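Local atomic coordinates of protein E3 homolog (Yaba-like disease virus, PDB entry 1SFU), a protein that binds left-handed Z-form nucleic acid through this N-terminal Zalpha domain and probably helps the virus suppress host antiviral responses triggered by double-stranded RNA. Residues 62-65 with 66-70; 47-50 with 51-54. All coordinates share one frame; numbering follows the deposited sequence.

Contact 1: 62-65 with 66-70; sequences VPSN and PPKWF. With nucleotides of chain A.
V62 and K68 form the last pair before the loop of the beta hairpin that makes the wing of this winged helix-turn-helix (Zalpha) domain. They make an antiparallel hydrogen-bonded pair, and two backbone bonds define it: V62 N gives its hydrogen to K68 O over 2.9 Å, and K68 N answers to V62 O at 3.1 Å with an N-H...O angle of 164°. The CA of P67 also leans on V62 O, a CA-H...O contact. On the sheet face that carries the side chains of V62 and K68, V62 has CG1 anti to its backbone N (chi1 166°). This leaves CG2 as the branch that approaches the F70 ring obliquely, 3.6 Å from CE1.

Beyond this bonded end the chain turns through the wing loop, where the peptide bond between N65 and P66 is cis. The reversal is tight on the side of the prolines: the carbonyl of S64 lies against the backbone of P66 and the ring of P67. P67 is buried, wedged between M61, Y51 and the DNA, and its CD meets O3' of DG3 of chain A at 3.4 Å. P66 lays CB against O5' of the same nucleotide. These are van der Waals contacts with the Z-DNA backbone, as expected of a wing that packs on the phosphodiester chain.

The other side is looser. N65 is exposed at the turn, and its side chain leads away, though its CB still touches P66. K68 runs extended past CG alongside S64, passing its CB and reaching its hydroxyl. That hydroxyl stands anti to the backbone N of S64 (chi1 -165°), where the ammonium NZ makes a weak hydrogen bond to OG at 3.4 Å.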
# COMPACT_ATOMS: atom_id res chain seq x y z
N VAL C 62 -1.87 0.43 17.44
CA VAL C 62 -3.31 0.44 17.68
C VAL C 62 -3.96 1.06 16.46
O VAL C 62 -3.78 2.25 16.20
CB VAL C 62 -3.67 1.26 18.94
CG1 VAL C 62 -5.16 1.54 18.98
CG2 VAL C 62 -3.24 0.51 20.19
N PRO C 63 -4.71 0.26 15.68
CA PRO C 63 -5.40 0.69 14.46
C PRO C 63 -6.34 1.87 14.61
O PRO C 63 -7.55 1.74 14.44
CB PRO C 63 -6.10 -0.58 13.99
CG PRO C 63 -6.34 -1.32 15.25
CD PRO C 63 -5.03 -1.14 15.98
N SER C 64 -5.78 3.02 14.93
CA SER C 64 -6.57 4.22 15.07
C SER C 64 -6.37 4.92 13.73
O SER C 64 -5.76 4.35 12.81
CB SER C 64 -6.02 5.06 16.22
OG SER C 64 -6.96 6.05 16.60
N ASN C 65 -6.89 6.13 13.59
CA ASN C 65 -6.74 6.86 12.34
C ASN C 65 -6.03 8.17 12.61
O ASN C 65 -6.67 9.16 12.99
CB ASN C 65 -8.11 7.11 11.70
CG ASN C 65 -8.67 5.86 11.03
OD1 ASN C 65 -8.19 5.44 9.97
ND2 ASN C 65 -9.68 5.26 11.65
N PRO C 66 -4.70 8.21 12.42
CA PRO C 66 -3.84 7.10 11.98
C PRO C 66 -3.44 6.17 13.13
O PRO C 66 -3.79 6.40 14.29
CB PRO C 66 -2.64 7.82 11.38
CG PRO C 66 -2.47 8.95 12.33
CD PRO C 66 -3.91 9.44 12.55
N PRO C 67 -2.68 5.10 12.83
CA PRO C 67 -2.28 4.19 13.91
C PRO C 67 -1.43 4.87 14.98
O PRO C 67 -0.62 5.74 14.69
CB PRO C 67 -1.49 3.11 13.17
CG PRO C 67 -2.17 3.08 11.80
CD PRO C 67 -2.34 4.55 11.51
N LYS C 68 -1.65 4.47 16.23
CA LYS C 68 -0.90 5.00 17.36
C LYS C 68 0.11 3.93 17.75
O LYS C 68 -0.19 2.73 17.72
CB LYS C 68 -1.84 5.31 18.52
CG LYS C 68 -2.80 6.45 18.20
CD LYS C 68 -3.94 6.57 19.21
CE LYS C 68 -4.91 7.69 18.79
NZ LYS C 68 -6.20 7.69 19.53
N TRP C 69 1.31 4.35 18.12
CA TRP C 69 2.36 3.41 18.48
C TRP C 69 2.80 3.56 19.94
O TRP C 69 3.23 4.64 20.36
CB TRP C 69 3.55 3.59 17.53
CG TRP C 69 3.18 3.32 16.10
CD1 TRP C 69 2.56 4.18 15.23
CD2 TRP C 69 3.35 2.09 15.38
NE1 TRP C 69 2.33 3.56 14.02
CE2 TRP C 69 2.81 2.28 14.09
CE3 TRP C 69 3.91 0.85 15.71
CZ2 TRP C 69 2.81 1.26 13.12
CZ3 TRP C 69 3.92 -0.16 14.74
CH2 TRP C 69 3.37 0.06 13.46
N PHE C 70 2.69 2.46 20.68
CA PHE C 70 3.05 2.40 22.10
C PHE C 70 4.30 1.55 22.33
O PHE C 70 4.55 0.58 21.61
CB PHE C 70 1.93 1.75 22.93
CG PHE C 70 0.63 2.49 22.92
CD1 PHE C 70 -0.18 2.49 21.79
CD2 PHE C 70 0.20 3.18 24.05
CE1 PHE C 70 -1.41 3.15 21.79
CE2 PHE C 70 -1.02 3.86 24.06
CZ PHE C 70 -1.83 3.84 22.92
P DG A 3 -3.22 8.85 7.20
OP1 DG A 3 -4.00 9.85 7.98
OP2 DG A 3 -1.76 8.98 7.07
O5' DG A 3 -3.60 7.42 7.78
C5' DG A 3 -2.85 6.27 7.39
C4' DG A 3 -3.43 5.03 8.01
O4' DG A 3 -4.83 4.96 7.70
C3' DG A 3 -2.82 3.75 7.46
O3' DG A 3 -1.89 3.27 8.44
C2' DG A 3 -3.98 2.76 7.48
C1' DG A 3 -5.23 3.62 7.45
N9 DG A 3 -6.00 3.62 6.21
C8 DG A 3 -7.33 3.29 6.08
N7 DG A 3 -7.77 3.41 4.85
C5 DG A 3 -6.67 3.84 4.13
C6 DG A 3 -6.54 4.15 2.75
O6 DG A 3 -7.42 4.10 1.88
N1 DG A 3 -5.25 4.55 2.43
C2 DG A 3 -4.21 4.65 3.32
N2 DG A 3 -3.04 5.05 2.81
N3 DG A 3 -4.32 4.37 4.62
C4 DG A 3 -5.56 3.97 4.95

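Contact 2: 47-50 with 51-54; sequences NQQL and YKLQ. With nucleotides of chain A.
Helix 43-55 is the recognition helix of the winged helix-turn-helix, and one turn of it holds N47 and Y51 side by side against the Z-DNA backbone. The turn is set by the backbone bond from Y51 N to N47 O, 3.1 Å long. Their side chains run the same way, with amide and ring planes 50° apart, yet they serve different phosphates. ND2 of N47 donates to OP1 of DG5 of chain A at 2.6 Å, while OH of Y51 donates to OP1 of DC4 of chain A, also at 2.6 Å. That phosphate oxygen lies in the plane of the ring, at its edge. The base of DG5 meets a face instead: its C8 sits over the ring centre, 3.3 Å above the plane. Contact at both face and edge fixes the tilt of the tyrosine, and W69 of the wing packs edge-to-face with it.

Q48 extends the phosphate grip by one nucleotide: its NE2 donates to OP1 of DC6 of chain A at 2.7 Å, with an N-H...O angle of 166°. L50 and L53 are buried, L53 against helix 11-22 and L50 between that helix and helix 32-38. The aliphatic stem of exposed K52 passes the carbonyl of Q48 and crosses Q49, whose chain bends at chi2 (-42°) to place OE1 3.5 Å from CD of K52.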
# COMPACT_ATOMS: atom_id res chain seq x y z
N ASN C 47 7.48 4.19 8.82
CA ASN C 47 6.54 3.07 8.90
C ASN C 47 7.21 1.73 8.64
O ASN C 47 6.91 0.73 9.30
CB ASN C 47 5.38 3.25 7.91
CG ASN C 47 4.24 4.08 8.48
OD1 ASN C 47 3.93 3.99 9.68
ND2 ASN C 47 3.59 4.86 7.63
N GLN C 48 8.10 1.69 7.66
CA GLN C 48 8.79 0.45 7.35
C GLN C 48 9.48 -0.09 8.60
O GLN C 48 9.52 -1.30 8.82
CB GLN C 48 9.83 0.67 6.24
CG GLN C 48 9.23 0.91 4.86
CD GLN C 48 10.30 1.17 3.82
OE1 GLN C 48 11.14 2.04 3.99
NE2 GLN C 48 10.26 0.41 2.73
N GLN C 49 10.02 0.81 9.42
CA GLN C 49 10.70 0.40 10.64
C GLN C 49 9.74 0.11 11.80
O GLN C 49 9.94 -0.84 12.57
CB GLN C 49 11.72 1.46 11.06
CG GLN C 49 12.79 1.71 10.00
CD GLN C 49 13.28 0.42 9.36
OE1 GLN C 49 13.68 -0.52 10.04
NE2 GLN C 49 13.25 0.37 8.03
N LEU C 50 8.69 0.93 11.93
CA LEU C 50 7.72 0.73 12.99
C LEU C 50 7.08 -0.65 12.94
O LEU C 50 6.93 -1.30 13.96
CB LEU C 50 6.63 1.81 12.93
CG LEU C 50 6.99 3.18 13.49
CD1 LEU C 50 5.87 4.16 13.19
CD2 LEU C 50 7.21 3.08 14.99
N TYR C 51 6.70 -1.10 11.75
CA TYR C 51 6.09 -2.42 11.64
C TYR C 51 7.10 -3.53 11.87
O TYR C 51 6.75 -4.59 12.38
CB TYR C 51 5.38 -2.58 10.29
CG TYR C 51 4.08 -1.81 10.24
CD1 TYR C 51 4.02 -0.53 9.68
CD2 TYR C 51 2.92 -2.33 10.81
CE1 TYR C 51 2.82 0.21 9.71
CE2 TYR C 51 1.73 -1.61 10.84
CZ TYR C 51 1.68 -0.34 10.29
OH TYR C 51 0.50 0.36 10.35
N LYS C 52 8.36 -3.30 11.50
CA LYS C 52 9.41 -4.30 11.72
C LYS C 52 9.65 -4.37 13.23
O LYS C 52 9.84 -5.45 13.80
CB LYS C 52 10.70 -3.89 11.01
CG LYS C 52 10.66 -3.97 9.49
CD LYS C 52 11.91 -3.30 8.88
CE LYS C 52 11.92 -3.36 7.36
NZ LYS C 52 12.18 -4.73 6.85
N LEU C 53 9.63 -3.21 13.88
CA LEU C 53 9.85 -3.13 15.31
C LEU C 53 8.71 -3.82 16.07
O LEU C 53 8.93 -4.40 17.14
CB LEU C 53 9.95 -1.67 15.72
CG LEU C 53 10.48 -1.34 17.12
CD1 LEU C 53 11.90 -1.88 17.29
CD2 LEU C 53 10.45 0.17 17.30
N GLN C 54 7.49 -3.77 15.53
CA GLN C 54 6.37 -4.42 16.20
C GLN C 54 6.58 -5.92 16.15
O GLN C 54 6.21 -6.64 17.08
CB GLN C 54 5.03 -4.06 15.55
CG GLN C 54 3.85 -4.75 16.21
CD GLN C 54 2.51 -4.27 15.70
OE1 GLN C 54 2.26 -4.24 14.49
NE2 GLN C 54 1.62 -3.90 16.62
P DG A 5 3.74 3.77 4.02
OP1 DG A 5 3.54 4.79 5.06
OP2 DG A 5 4.51 4.10 2.79
O5' DG A 5 4.42 2.51 4.70
C5' DG A 5 4.63 1.32 3.96
C4' DG A 5 5.16 0.21 4.84
O4' DG A 5 4.21 -0.04 5.90
C3' DG A 5 5.33 -1.11 4.11
O3' DG A 5 6.71 -1.29 3.81
C2' DG A 5 5.02 -2.14 5.19
C1' DG A 5 4.13 -1.42 6.19
N9 DG A 5 2.72 -1.79 6.17
C8 DG A 5 1.97 -2.20 7.24
N7 DG A 5 0.72 -2.41 6.94
C5 DG A 5 0.63 -2.13 5.58
C6 DG A 5 -0.49 -2.17 4.71
O6 DG A 5 -1.67 -2.46 4.98
N1 DG A 5 -0.13 -1.82 3.41
C2 DG A 5 1.13 -1.46 3.00
N2 DG A 5 1.26 -1.14 1.70
N3 DG A 5 2.18 -1.41 3.81
C4 DG A 5 1.86 -1.76 5.08
P DC A 4 -0.33 3.22 8.08
OP1 DC A 4 0.40 2.70 9.26
OP2 DC A 4 0.03 4.55 7.52
O5' DC A 4 -0.27 2.16 6.89
C5' DC A 4 0.93 1.49 6.56
C4' DC A 4 1.21 1.63 5.08
O4' DC A 4 0.17 0.97 4.31
C3' DC A 4 1.27 3.07 4.57
O3' DC A 4 2.30 3.21 3.58
C2' DC A 4 -0.07 3.25 3.89
C1' DC A 4 -0.32 1.87 3.32
N1 DC A 4 -1.74 1.57 3.10
C2 DC A 4 -2.25 1.67 1.81
O2 DC A 4 -1.48 2.00 0.90
N3 DC A 4 -3.57 1.41 1.59
C4 DC A 4 -4.36 1.07 2.61
N4 DC A 4 -5.66 0.83 2.35
C5 DC A 4 -3.86 0.96 3.94
C6 DC A 4 -2.56 1.21 4.14
P DC A 6 7.15 -1.66 2.31
OP1 DC A 6 8.64 -1.76 2.28
OP2 DC A 6 6.47 -0.72 1.38
O5' DC A 6 6.52 -3.11 2.09
C5' DC A 6 7.02 -3.98 1.08
C4' DC A 6 5.92 -4.34 0.10
O4' DC A 6 4.90 -5.11 0.78
C3' DC A 6 5.20 -3.15 -0.53
O3' DC A 6 4.90 -3.43 -1.90
C2' DC A 6 3.90 -3.07 0.25
C1' DC A 6 3.64 -4.54 0.51
N1 DC A 6 2.77 -4.80 1.66
C2 DC A 6 1.40 -5.02 1.43
O2 DC A 6 0.99 -5.03 0.27
N3 DC A 6 0.58 -5.22 2.48
C4 DC A 6 1.07 -5.21 3.72
N4 DC A 6 0.21 -5.38 4.73
C5 DC A 6 2.46 -4.99 3.98
C6 DC A 6 3.26 -4.80 2.93

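From the N terminus, helices 11-22 and 32-38 precede contact 2, which spans one run of helix 43-55 and closes no loop beyond its own helical turns. Strand 59-62 then leads into contact 1, where the wing loop is closed by the return into strand 68-71, the middle strand of the sheet. The two contacts are in series, neither nested nor crossed, with centres about 13 Å apart. They meet chiefly through W69, whose CZ3 lies 3.3 Å from O of L50 and 4.1 Å from CB of Q54. Recognition helix and wing thus present a joined surface to chain A, across nucleotides DG3 to DC6.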